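Local coordinates for protein estrogen receptor (Crassostrea gigas, PDB 4N1Y) that probably takes part in transcriptional control as a steroid-receptor relative whose ligand-binding domain has evolved constitutive activity, at residues Asn85-Ser90 against Glu121-Val126; Met131-His136 against Val188-Leu193; Lys137-Leu142 against Gln178-Asp183; Val147-Glu152 against Phe163-Ser168. All coordinates share one frame; numbering follows the deposited sequence.

Contact 1: Asn85-Ser90 against Glu121-Val126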
loop_
_atom_site.group_PDB
_atom_site.type_symbol
_atom_site.label_atom_id
_atom_site.label_comp_id
_atom_site.label_asym_id
_atom_site.label_seq_id
_atom_site.Cartn_x
_atom_site.Cartn_y
_atom_site.Cartn_z
ATOM N N ASN B 85 5.597 -13.436 -1.598
ATOM C CA ASN B 85 6.192 -14.753 -1.462
ATOM C C ASN B 85 7.687 -14.714 -1.653
ATOM O O ASN B 85 8.456 -15.230 -0.839
ATOM C CB ASN B 85 5.588 -15.720 -2.472
ATOM C CG ASN B 85 4.186 -16.109 -2.123
ATOM O OD1 ASN B 85 3.724 -15.870 -1.005
ATOM N ND2 ASN B 85 3.494 -16.727 -3.069
ATOM N N CYS B 86 8.087 -14.064 -2.734
ATOM C CA CYS B 86 9.483 -13.938 -3.074
ATOM C C CYS B 86 10.286 -13.326 -1.936
ATOM O O CYS B 86 11.389 -13.785 -1.635
ATOM C CB CYS B 86 9.630 -13.099 -4.330
ATOM S SG CYS B 86 11.341 -12.810 -4.764
ATOM N N ALA B 87 9.714 -12.315 -1.289
ATOM C CA ALA B 87 10.337 -11.709 -0.117
ATOM C C ALA B 87 10.611 -12.758 0.951
ATOM O O ALA B 87 11.676 -12.773 1.563
ATOM C CB ALA B 87 9.465 -10.596 0.444
ATOM N N PHE B 88 9.634 -13.620 1.193
ATOM C CA PHE B 88 9.770 -14.615 2.246
ATOM C C PHE B 88 10.750 -15.695 1.801
ATOM O O PHE B 88 11.535 -16.187 2.609
ATOM C CB PHE B 88 8.412 -15.232 2.622
ATOM C CG PHE B 88 8.441 -16.028 3.910
ATOM C CD1 PHE B 88 8.458 -15.387 5.143
ATOM C CD2 PHE B 88 8.494 -17.419 3.889
ATOM C CE1 PHE B 88 8.488 -16.115 6.331
ATOM C CE2 PHE B 88 8.536 -18.151 5.071
ATOM C CZ PHE B 88 8.536 -17.493 6.293
ATOM N N ARG B 89 10.698 -16.069 0.521
ATOM C CA ARG B 89 11.691 -16.991 -0.038
ATOM C C ARG B 89 13.097 -16.422 0.129
ATOM O O ARG B 89 14.066 -17.170 0.209
ATOM C CB ARG B 89 11.422 -17.284 -1.529
ATOM C CG ARG B 89 10.499 -18.464 -1.822
ATOM C CD ARG B 89 10.435 -18.792 -3.322
ATOM N NE ARG B 89 10.007 -17.645 -4.130
ATOM C CZ ARG B 89 8.739 -17.388 -4.451
ATOM N NH1 ARG B 89 7.767 -18.190 -4.038
ATOM N NH2 ARG B 89 8.431 -16.325 -5.183
ATOM N N SER B 90 13.192 -15.099 0.205
ATOM C CA SER B 90 14.473 -14.415 0.170
ATOM C C SER B 90 14.982 -13.972 1.539
ATOM O O SER B 90 16.000 -13.280 1.631
ATOM C CB SER B 90 14.393 -13.219 -0.773
ATOM O OG SER B 90 14.173 -13.673 -2.100
ATOM N N GLU B 121 14.263 -3.436 -5.163
ATOM C CA GLU B 121 14.861 -2.796 -3.999
ATOM C C GLU B 121 13.863 -2.648 -2.865
ATOM O O GLU B 121 14.214 -2.772 -1.702
ATOM C CB GLU B 121 15.412 -1.429 -4.369
ATOM C CG GLU B 121 16.886 -1.417 -4.681
ATOM C CD GLU B 121 17.381 -0.017 -4.952
ATOM O OE1 GLU B 121 16.899 0.927 -4.286
ATOM O OE2 GLU B 121 18.297 0.139 -5.783
ATOM N N GLN B 122 12.610 -2.404 -3.214
ATOM C CA GLN B 122 11.550 -2.332 -2.237
ATOM C C GLN B 122 11.237 -3.727 -1.659
ATOM O O GLN B 122 11.089 -3.904 -0.443
ATOM C CB GLN B 122 10.322 -1.693 -2.872
ATOM C CG GLN B 122 9.260 -1.264 -1.885
ATOM C CD GLN B 122 8.218 -0.380 -2.525
ATOM O OE1 GLN B 122 7.958 -0.477 -3.726
ATOM N NE2 GLN B 122 7.642 0.519 -1.737
ATOM N N VAL B 123 11.131 -4.711 -2.542
ATOM C CA VAL B 123 10.895 -6.086 -2.121
ATOM C C VAL B 123 11.987 -6.628 -1.233
ATOM O O VAL B 123 11.712 -7.178 -0.173
ATOM C CB VAL B 123 10.753 -7.033 -3.324
ATOM C CG1 VAL B 123 10.603 -8.461 -2.836
ATOM C CG2 VAL B 123 9.558 -6.632 -4.172
ATOM N N ALA B 124 13.230 -6.483 -1.688
ATOM C CA ALA B 124 14.403 -6.910 -0.929
ATOM C C ALA B 124 14.437 -6.292 0.482
ATOM O O ALA B 124 14.759 -6.979 1.459
ATOM C CB ALA B 124 15.653 -6.554 -1.684
ATOM N N ALA B 125 14.093 -5.005 0.582
ATOM C CA ALA B 125 14.026 -4.324 1.874
ATOM C C ALA B 125 12.921 -4.919 2.739
ATOM O O ALA B 125 13.098 -5.121 3.938
ATOM C CB ALA B 125 13.793 -2.825 1.685
ATOM N N VAL B 126 11.778 -5.196 2.121
ATOM C CA VAL B 126 10.694 -5.840 2.828
ATOM C C VAL B 126 11.189 -7.180 3.353
ATOM O O VAL B 126 10.925 -7.529 4.508
ATOM C CB VAL B 126 9.448 -6.036 1.929
ATOM C CG1 VAL B 126 8.548 -7.111 2.497
ATOM C CG2 VAL B 126 8.683 -4.715 1.741
#
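The methyl of Ala87 overlaps two valines one helical turn apart. Its CB lies 4.1 Å from Val123 CG1 and also 4.1 Å from Val126 CG1. Each valine makes the contact with the same branch. In Val123 this CG1 stands anti to the backbone N (chi1 176°), which puts it beside the carbonyl carbon. Ala87 CB also lies 4.1 Å from Val123 O. No hydrogen bond joins the two segments. The short side chain of Ala87 is consistent with the close backbones, with Ala87 CA 6.0 Å from Val123 CA. All three residues are buried.

Helix 67-89 ends just past this point. Ser90 is the first residue to leave helical angles, and its OG bonds back to Cys86 O at 2.8 Å. The donor sits out of the carbonyl plane, tilted by 34°. A polar tie runs alongside the methyl contact, where Ser127 OG bonds Ala87 O.

The site belongs to the helical sandwich of a nuclear receptor ligand-binding domain. Helix 67-89 meets helix 117-132 here. Leu98 of strand 97-99 packs on Cys86 and Val123, and His197 of helix 187-215 lies against Val126.

Contact 2: Met131-His136 against Val188-Leu193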
loop_
_atom_site.group_PDB
_atom_site.type_symbol
_atom_site.label_atom_id
_atom_site.label_comp_id
_atom_site.label_asym_id
_atom_site.label_seq_id
_atom_site.Cartn_x
_atom_site.Cartn_y
_atom_site.Cartn_z
ATOM N N MET B 131 12.874 -10.662 7.998
ATOM C CA MET B 131 13.977 -11.300 8.709
ATOM C C MET B 131 14.124 -10.684 10.089
ATOM O O MET B 131 14.270 -11.380 11.079
ATOM C CB MET B 131 15.290 -11.167 7.924
ATOM C CG MET B 131 16.488 -11.743 8.649
ATOM S SD MET B 131 18.088 -11.256 7.974
ATOM C CE MET B 131 18.137 -9.534 8.493
ATOM N N GLN B 132 14.105 -9.362 10.139
ATOM C CA GLN B 132 14.275 -8.654 11.393
ATOM C C GLN B 132 13.113 -8.866 12.364
ATOM O O GLN B 132 13.308 -8.848 13.573
ATOM C CB GLN B 132 14.461 -7.166 11.115
ATOM C CG GLN B 132 15.817 -6.840 10.505
ATOM C CD GLN B 132 16.078 -5.353 10.430
ATOM O OE1 GLN B 132 15.284 -4.598 9.864
ATOM N NE2 GLN B 132 17.197 -4.921 10.997
ATOM N N ASN B 133 11.907 -9.076 11.840
ATOM C CA ASN B 133 10.747 -9.322 12.689
ATOM C C ASN B 133 10.512 -10.791 13.006
ATOM O O ASN B 133 9.473 -11.154 13.555
ATOM C CB ASN B 133 9.503 -8.743 12.053
ATOM C CG ASN B 133 9.460 -7.258 12.168
ATOM O OD1 ASN B 133 9.253 -6.721 13.257
ATOM N ND2 ASN B 133 9.667 -6.567 11.050
ATOM N N HIS B 134 11.474 -11.627 12.627
ATOM C CA HIS B 134 11.449 -13.056 12.923
ATOM C C HIS B 134 10.121 -13.679 12.534
ATOM O O HIS B 134 9.505 -14.407 13.312
ATOM C CB HIS B 134 11.748 -13.278 14.393
ATOM C CG HIS B 134 13.108 -12.803 14.789
ATOM N ND1 HIS B 134 14.258 -13.493 14.476
ATOM C CD2 HIS B 134 13.506 -11.686 15.443
ATOM C CE1 HIS B 134 15.305 -12.833 14.940
ATOM N NE2 HIS B 134 14.875 -11.733 15.531
ATOM N N LEU B 135 9.679 -13.346 11.327
ATOM C CA LEU B 135 8.405 -13.802 10.809
ATOM C C LEU B 135 8.376 -15.318 10.638
ATOM O O LEU B 135 9.271 -15.894 10.022
ATOM C CB LEU B 135 8.110 -13.126 9.479
ATOM C CG LEU B 135 6.653 -13.230 9.057
ATOM C CD1 LEU B 135 5.860 -12.114 9.695
ATOM C CD2 LEU B 135 6.529 -13.230 7.539
ATOM N N HIS B 136 7.341 -15.951 11.190
ATOM C CA HIS B 136 7.118 -17.388 11.070
ATOM C C HIS B 136 6.336 -17.720 9.780
ATOM O O HIS B 136 5.641 -16.848 9.241
ATOM C CB HIS B 136 6.360 -17.869 12.298
ATOM C CG HIS B 136 6.314 -19.357 12.444
ATOM N ND1 HIS B 136 5.335 -20.136 11.861
ATOM C CD2 HIS B 136 7.120 -20.207 13.125
ATOM C CE1 HIS B 136 5.548 -21.403 12.170
ATOM N NE2 HIS B 136 6.625 -21.473 12.934
ATOM N N VAL B 188 2.548 -7.159 15.210
ATOM C CA VAL B 188 1.502 -7.214 14.196
ATOM C C VAL B 188 1.383 -5.894 13.453
ATOM O O VAL B 188 1.326 -5.890 12.219
ATOM C CB VAL B 188 0.125 -7.600 14.805
ATOM C CG1 VAL B 188 -1.009 -7.342 13.823
ATOM C CG2 VAL B 188 0.134 -9.029 15.240
ATOM N N PRO B 189 1.326 -4.768 14.188
ATOM C CA PRO B 189 1.291 -3.521 13.418
ATOM C C PRO B 189 2.522 -3.337 12.519
ATOM O O PRO B 189 2.338 -2.977 11.353
ATOM C CB PRO B 189 1.222 -2.446 14.499
ATOM C CG PRO B 189 0.582 -3.147 15.664
ATOM C CD PRO B 189 1.116 -4.527 15.629
ATOM N N ALA B 190 3.735 -3.570 13.021
ATOM C CA ALA B 190 4.914 -3.368 12.184
ATOM C C ALA B 190 4.814 -4.213 10.928
ATOM O O ALA B 190 5.070 -3.729 9.821
ATOM C CB ALA B 190 6.178 -3.711 12.931
ATOM N N VAL B 191 4.421 -5.474 11.096
ATOM C CA VAL B 191 4.398 -6.409 9.973
ATOM C C VAL B 191 3.332 -6.019 8.967
ATOM O O VAL B 191 3.575 -6.000 7.761
ATOM C CB VAL B 191 4.174 -7.846 10.434
ATOM C CG1 VAL B 191 3.920 -8.734 9.241
ATOM C CG2 VAL B 191 5.388 -8.337 11.201
ATOM N N LEU B 192 2.159 -5.658 9.459
ATOM C CA LEU B 192 1.127 -5.167 8.563
ATOM C C LEU B 192 1.619 -3.956 7.763
ATOM O O LEU B 192 1.310 -3.821 6.585
ATOM C CB LEU B 192 -0.115 -4.814 9.372
ATOM C CG LEU B 192 -0.746 -6.108 9.892
ATOM C CD1 LEU B 192 -2.052 -5.838 10.545
ATOM C CD2 LEU B 192 -0.898 -7.114 8.742
ATOM N N LEU B 193 2.452 -3.118 8.375
ATOM C CA LEU B 193 2.976 -1.948 7.680
ATOM C C LEU B 193 3.814 -2.346 6.470
ATOM O O LEU B 193 3.915 -1.587 5.516
ATOM C CB LEU B 193 3.832 -1.090 8.609
ATOM C CG LEU B 193 3.160 -0.246 9.689
ATOM C CD1 LEU B 193 4.216 0.526 10.468
ATOM C CD2 LEU B 193 2.129 0.690 9.097
#
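Leu135 meets Val191 where a Schellman motif ends helix 117-132. Leu135 CD1 lies 3.9 Å from Val191 CG1 and 4.1 Å from CG2 of the same valine, so one leucine methyl touches both valine branches. The two side chains cross obliquely. The leucine reaches across because its CG stands anti to the backbone N (chi1 -164°).

Asn133 makes the second contact. Its CB is 4.2 Å from Val191 CG2, and its OD1 is 4.3 Å from Ala190 CB. This is plain van der Waals contact, with no hydrogen bond between the segments. The amide nitrogen of Asn133 is used elsewhere, since ND2 bonds Gln129 O in the last turns of helix 117-132.

The next shell sets the turn. His134 is the C-prime residue of the motif, with a positive phi of 50°. Its N bonds Met131 O, and the chain then swings so that Leu135 points at helix 187-215. Leu143 of helix 137-149 packs on both Leu135 and Val191. Farther out, helix 187-215 faces the second subunit, where Pro189 packs on Leu192 of that neighbouring chain and Ala190 on its Leu170. Onward in the chain, helix 137-149 begins after His136 at the N-cap, whose ND1 accepts a hydrogen bond from Asp138 N.

Contact 3: Lys137-Leu142 against Gln178-Asp183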
loop_
_atom_site.group_PDB
_atom_site.type_symbol
_atom_site.label_atom_id
_atom_site.label_comp_id
_atom_site.label_asym_id
_atom_site.label_seq_id
_atom_site.Cartn_x
_atom_site.Cartn_y
_atom_site.Cartn_z
ATOM N N LYS B 137 6.474 -18.947 9.266
ATOM C CA LYS B 137 5.728 -19.367 8.070
ATOM C C LYS B 137 4.224 -19.150 8.245
ATOM O O LYS B 137 3.560 -18.570 7.363
ATOM C CB LYS B 137 5.987 -20.832 7.731
ATOM C CG LYS B 137 5.374 -21.253 6.403
ATOM C CD LYS B 137 5.382 -22.764 6.250
ATOM C CE LYS B 137 4.705 -23.224 4.961
ATOM N NZ LYS B 137 4.985 -24.672 4.691
ATOM N N ASP B 138 3.700 -19.600 9.390
ATOM C CA ASP B 138 2.284 -19.429 9.706
ATOM C C ASP B 138 1.841 -17.989 9.587
ATOM O O ASP B 138 0.722 -17.714 9.172
ATOM C CB ASP B 138 1.970 -19.938 11.103
ATOM C CG ASP B 138 2.049 -21.428 11.194
ATOM O OD1 ASP B 138 2.153 -22.085 10.136
ATOM O OD2 ASP B 138 1.986 -21.943 12.323
ATOM N N GLU B 139 2.704 -17.066 9.982
ATOM C CA GLU B 139 2.368 -15.666 9.838
ATOM C C GLU B 139 2.345 -15.304 8.361
ATOM O O GLU B 139 1.457 -14.579 7.924
ATOM C CB GLU B 139 3.350 -14.794 10.606
ATOM C CG GLU B 139 3.465 -15.180 12.076
ATOM C CD GLU B 139 4.435 -14.289 12.842
ATOM O OE1 GLU B 139 5.616 -14.682 12.964
ATOM O OE2 GLU B 139 4.026 -13.205 13.315
ATOM N N LEU B 140 3.286 -15.836 7.581
ATOM C CA LEU B 140 3.299 -15.517 6.159
ATOM C C LEU B 140 2.058 -16.056 5.443
ATOM O O LEU B 140 1.433 -15.346 4.644
ATOM C CB LEU B 140 4.546 -16.069 5.470
ATOM C CG LEU B 140 4.372 -15.821 3.954
ATOM C CD1 LEU B 140 4.997 -14.502 3.463
ATOM C CD2 LEU B 140 4.820 -17.002 3.108
ATOM N N LEU B 141 1.713 -17.310 5.730
ATOM C CA LEU B 141 0.492 -17.909 5.210
ATOM C C LEU B 141 -0.711 -16.989 5.467
ATOM O O LEU B 141 -1.530 -16.749 4.578
ATOM C CB LEU B 141 0.272 -19.284 5.839
ATOM C CG LEU B 141 1.318 -20.306 5.383
ATOM C CD1 LEU B 141 1.080 -21.681 5.960
ATOM C CD2 LEU B 141 1.327 -20.378 3.884
ATOM N N LEU B 142 -0.810 -16.470 6.682
ATOM C CA LEU B 142 -1.916 -15.587 7.020
ATOM C C LEU B 142 -1.801 -14.304 6.225
ATOM O O LEU B 142 -2.782 -13.775 5.718
ATOM C CB LEU B 142 -1.921 -15.297 8.521
ATOM C CG LEU B 142 -2.287 -16.540 9.343
ATOM C CD1 LEU B 142 -2.210 -16.233 10.833
ATOM C CD2 LEU B 142 -3.674 -17.096 8.944
ATOM N N GLN B 178 0.664 -13.922 18.859
ATOM C CA GLN B 178 0.807 -14.132 20.278
ATOM C C GLN B 178 1.599 -15.413 20.513
ATOM O O GLN B 178 2.411 -15.486 21.432
ATOM C CB GLN B 178 -0.560 -14.186 20.962
ATOM C CG GLN B 178 -0.511 -14.348 22.503
ATOM C CD GLN B 178 0.237 -13.233 23.225
ATOM O OE1 GLN B 178 0.554 -12.203 22.642
ATOM N NE2 GLN B 178 0.533 -13.447 24.496
ATOM N N LYS B 179 1.393 -16.400 19.647
ATOM C CA LYS B 179 2.049 -17.701 19.778
ATOM C C LYS B 179 3.571 -17.600 19.579
ATOM O O LYS B 179 4.341 -18.098 20.384
ATOM C CB LYS B 179 1.444 -18.699 18.789
ATOM C CG LYS B 179 1.844 -20.119 19.048
ATOM C CD LYS B 179 1.480 -21.030 17.893
ATOM C CE LYS B 179 1.856 -22.470 18.239
ATOM N NZ LYS B 179 1.425 -23.471 17.224
ATOM N N TYR B 180 3.999 -16.982 18.483
ATOM C CA TYR B 180 5.420 -16.931 18.161
ATOM C C TYR B 180 6.097 -15.687 18.710
ATOM O O TYR B 180 7.323 -15.629 18.764
ATOM C CB TYR B 180 5.637 -17.008 16.649
ATOM C CG TYR B 180 5.113 -18.280 16.067
ATOM C CD1 TYR B 180 5.734 -19.492 16.343
ATOM C CD2 TYR B 180 3.973 -18.284 15.273
ATOM C CE1 TYR B 180 5.244 -20.674 15.828
ATOM C CE2 TYR B 180 3.478 -19.455 14.750
ATOM C CZ TYR B 180 4.113 -20.649 15.027
ATOM O OH TYR B 180 3.615 -21.824 14.508
ATOM N N HIS B 181 5.315 -14.680 19.099
ATOM C CA HIS B 181 5.922 -13.461 19.630
ATOM C C HIS B 181 5.137 -12.866 20.802
ATOM O O HIS B 181 4.695 -11.731 20.719
ATOM C CB HIS B 181 6.048 -12.413 18.522
ATOM C CG HIS B 181 6.574 -12.957 17.231
ATOM N ND1 HIS B 181 7.913 -13.194 17.011
ATOM C CD2 HIS B 181 5.938 -13.290 16.082
ATOM C CE1 HIS B 181 8.077 -13.668 15.788
ATOM N NE2 HIS B 181 6.896 -13.730 15.201
ATOM N N PRO B 182 5.004 -13.610 21.913
ATOM C CA PRO B 182 4.120 -13.243 23.036
ATOM C C PRO B 182 4.412 -11.873 23.646
ATOM O O PRO B 182 5.575 -11.529 23.908
ATOM C CB PRO B 182 4.398 -14.329 24.074
ATOM C CG PRO B 182 5.765 -14.815 23.728
ATOM C CD PRO B 182 5.861 -14.760 22.246
ATOM N N ASP B 183 3.339 -11.109 23.834
ATOM C CA ASP B 183 3.337 -9.824 24.535
ATOM C C ASP B 183 4.011 -8.707 23.757
ATOM O O ASP B 183 4.181 -7.601 24.261
ATOM C CB ASP B 183 3.967 -9.970 25.913
ATOM C CG ASP B 183 3.194 -10.929 26.789
ATOM O OD1 ASP B 183 2.010 -11.175 26.459
ATOM O OD2 ASP B 183 3.751 -11.425 27.797
#
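Glu139 reaches from helix 137-149 to Tyr180 and His181 at the end of helix 159-180. From CB the chain leaves with CG anti to the carbonyl carbon (chi1 -55°) and stays extended beyond it. CG passes obliquely by the Tyr180 ring. CD lies at the edge of the His181 ring, in its plane, 3.5 Å from NE2. OE1 then accepts a hydrogen bond of 2.7 Å from His181 NE2, on its syn side. The bond is bent, with an angle of 151° at the hydrogen. OE1 also takes a bond from His136 N, and OE2 takes one from His187 NE2. Both carboxylate oxygens are therefore held, which should fix the rotation of the group.

This is a His-carboxylate pair in a helical domain, joining the first turn of one helix to the C-terminal end of another. With an alanine here, His181 and His187 would probably both lose their acceptor, and the His181 ring would be freer to turn.

Asp138 makes a second link, one residue earlier. Tyr180 OH donates to Asp138 OD2 at 2.7 Å, coming from above the carboxylate plane, 41° out of it. Asp138 CB lies 4.0 Å from Tyr180 CE2. The other oxygen, Asp138 OD1, is bonded by Asn15 ND2 of helix 7-15, and the Tyr180 ring stacks with His136.

Contact 4: Val147-Glu152 against Phe163-Ser168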
loop_
_atom_site.group_PDB
_atom_site.type_symbol
_atom_site.label_atom_id
_atom_site.label_comp_id
_atom_site.label_asym_id
_atom_site.label_seq_id
_atom_site.Cartn_x
_atom_site.Cartn_y
_atom_site.Cartn_z
ATOM N N VAL B 147 -3.516 -10.559 2.117
ATOM C CA VAL B 147 -3.242 -9.774 0.913
ATOM C C VAL B 147 -4.362 -9.999 -0.096
ATOM O O VAL B 147 -4.835 -9.067 -0.739
ATOM C CB VAL B 147 -1.886 -10.139 0.277
ATOM C CG1 VAL B 147 -1.742 -9.469 -1.108
ATOM C CG2 VAL B 147 -0.756 -9.697 1.175
ATOM N N LEU B 148 -4.775 -11.255 -0.207
ATOM C CA LEU B 148 -5.882 -11.662 -1.059
ATOM C C LEU B 148 -7.209 -11.005 -0.682
ATOM O O LEU B 148 -7.835 -10.364 -1.508
ATOM C CB LEU B 148 -6.032 -13.177 -0.992
ATOM C CG LEU B 148 -7.205 -13.781 -1.737
ATOM C CD1 LEU B 148 -7.008 -13.588 -3.217
ATOM C CD2 LEU B 148 -7.294 -15.253 -1.392
ATOM N N VAL B 149 -7.621 -11.134 0.576
ATOM C CA VAL B 149 -8.934 -10.636 0.973
ATOM C C VAL B 149 -8.948 -9.119 1.147
ATOM O O VAL B 149 -10.021 -8.510 1.196
ATOM C CB VAL B 149 -9.432 -11.300 2.294
ATOM C CG1 VAL B 149 -9.305 -12.816 2.207
ATOM C CG2 VAL B 149 -8.659 -10.776 3.491
ATOM N N ASN B 150 -7.763 -8.513 1.211
ATOM C CA ASN B 150 -7.645 -7.059 1.317
ATOM C C ASN B 150 -7.391 -6.446 -0.060
ATOM O O ASN B 150 -7.112 -5.248 -0.176
ATOM C CB ASN B 150 -6.500 -6.675 2.249
ATOM C CG ASN B 150 -6.575 -5.224 2.708
ATOM O OD1 ASN B 150 -7.637 -4.755 3.129
ATOM N ND2 ASN B 150 -5.456 -4.493 2.594
ATOM N N ALA B 151 -7.491 -7.270 -1.103
ATOM C CA ALA B 151 -7.159 -6.818 -2.453
ATOM C C ALA B 151 -8.003 -5.625 -2.888
ATOM O O ALA B 151 -7.478 -4.630 -3.371
ATOM C CB ALA B 151 -7.316 -7.954 -3.451
ATOM N N GLU B 152 -9.308 -5.704 -2.669
ATOM C CA GLU B 152 -10.194 -4.663 -3.169
ATOM C C GLU B 152 -10.833 -4.015 -1.973
ATOM O O GLU B 152 -11.287 -4.709 -1.069
ATOM C CB GLU B 152 -11.253 -5.244 -4.113
ATOM C CG GLU B 152 -12.303 -4.255 -4.552
ATOM C CD GLU B 152 -11.763 -3.156 -5.458
ATOM O OE1 GLU B 152 -11.544 -2.024 -4.971
ATOM O OE2 GLU B 152 -11.572 -3.419 -6.664
ATOM N N PHE B 163 -16.004 -9.584 4.272
ATOM C CA PHE B 163 -15.875 -8.982 5.582
ATOM C C PHE B 163 -15.636 -10.063 6.624
ATOM O O PHE B 163 -14.718 -9.963 7.423
ATOM C CB PHE B 163 -17.122 -8.180 5.933
ATOM C CG PHE B 163 -17.114 -7.648 7.332
ATOM C CD1 PHE B 163 -16.284 -6.589 7.674
ATOM C CD2 PHE B 163 -17.940 -8.200 8.306
ATOM C CE1 PHE B 163 -16.271 -6.091 8.975
ATOM C CE2 PHE B 163 -17.935 -7.710 9.605
ATOM C CZ PHE B 163 -17.103 -6.658 9.942
ATOM N N ASN B 164 -16.453 -11.110 6.576
ATOM C CA ASN B 164 -16.320 -12.251 7.476
ATOM C C ASN B 164 -14.933 -12.897 7.379
ATOM O O ASN B 164 -14.385 -13.344 8.384
ATOM C CB ASN B 164 -17.403 -13.283 7.197
ATOM C CG ASN B 164 -18.788 -12.807 7.639
ATOM O OD1 ASN B 164 -18.911 -11.872 8.432
ATOM N ND2 ASN B 164 -19.833 -13.480 7.160
ATOM N N MET B 165 -14.386 -12.985 6.165
ATOM C CA MET B 165 -13.073 -13.590 6.009
ATOM C C MET B 165 -12.015 -12.693 6.615
ATOM O O MET B 165 -11.141 -13.172 7.326
ATOM C CB MET B 165 -12.755 -13.891 4.549
ATOM C CG MET B 165 -13.605 -15.006 3.968
ATOM S SD MET B 165 -13.307 -15.342 2.216
ATOM C CE MET B 165 -11.583 -15.819 2.246
ATOM N N GLN B 166 -12.103 -11.397 6.340
ATOM C CA GLN B 166 -11.176 -10.432 6.917
ATOM C C GLN B 166 -11.158 -10.498 8.453
ATOM O O GLN B 166 -10.095 -10.514 9.072
ATOM C CB GLN B 166 -11.533 -9.015 6.455
ATOM C CG GLN B 166 -10.584 -7.931 6.979
ATOM C CD GLN B 166 -11.156 -6.529 6.853
ATOM O OE1 GLN B 166 -12.212 -6.328 6.243
ATOM N NE2 GLN B 166 -10.485 -5.560 7.463
ATOM N N GLN B 167 -12.338 -10.558 9.059
ATOM C CA GLN B 167 -12.445 -10.658 10.501
ATOM C C GLN B 167 -11.790 -11.934 10.989
ATOM O O GLN B 167 -11.038 -11.910 11.968
ATOM C CB GLN B 167 -13.905 -10.578 10.937
ATOM C CG GLN B 167 -14.526 -9.227 10.622
ATOM C CD GLN B 167 -13.699 -8.074 11.161
ATOM O OE1 GLN B 167 -13.687 -7.814 12.358
ATOM N NE2 GLN B 167 -12.979 -7.398 10.278
ATOM N N SER B 168 -12.055 -13.046 10.309
ATOM C CA SER B 168 -11.448 -14.303 10.731
ATOM C C SER B 168 -9.941 -14.246 10.554
ATOM O O SER B 168 -9.200 -14.677 11.434
ATOM C CB SER B 168 -11.993 -15.498 9.948
ATOM O OG SER B 168 -13.385 -15.667 10.135
#
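Val149 carries the apolar contact with Met165. Val149 CG1 lies 3.8 Å from Met165 CE, the terminal methyl of the thioether. The methionine chain runs straight as far as SD and then bends (chi3 61°), which brings CE round to the valine. Val59 and Tyr62 also pack on Met165.

The second contact is with the base of Gln166. Val149 CG2 points at Gln166 and comes within 4.3 Å of its CA and 4.5 Å of its CB. This branch sits between the backbone N and the carbonyl carbon of its own residue. The backbones are near here, with Val149 CA 6.4 Å from Gln166 CA. Helices 137-149 and 159-180 are successive and run in roughly opposite directions, as a helical hairpin within the ligand-binding domain. The contact lies near the turn of that hairpin.

Polar bonds stay within each side or go outward. Ser168 OG bonds Asn164 O at 3.1 Å, and Ser168 N reaches the same oxygen from the other face of its plane. In the dimer, Gln166 packs on Ala190 of the second subunit, and Asn150 OD1 forms a weak hydrogen bond with His197 NE2 of that subunit.

Contact 1 comes first along the chain and closes before the others open. Contacts 3 and 4 both fall between the two segments of contact 2, and contact 4 between those of contact 3. Contacts 1 and 2 share helix 117-132, with centres 13 Å apart, and they touch where Phe88 packs on Leu135. Contacts 2 and 3 are the nearest pair, at 9 Å between centres. Contacts 3 and 4 join the same two helices, 137-149 and 159-180, with centres about 18 Å apart. Contact 1 and contact 4 have centres about 22 Å apart, on opposite sides of the chain's centre. Together they tie helices both near and far along the chain into one ligand-binding domain. Contacts 1, 2 and 4 also reach the second subunit.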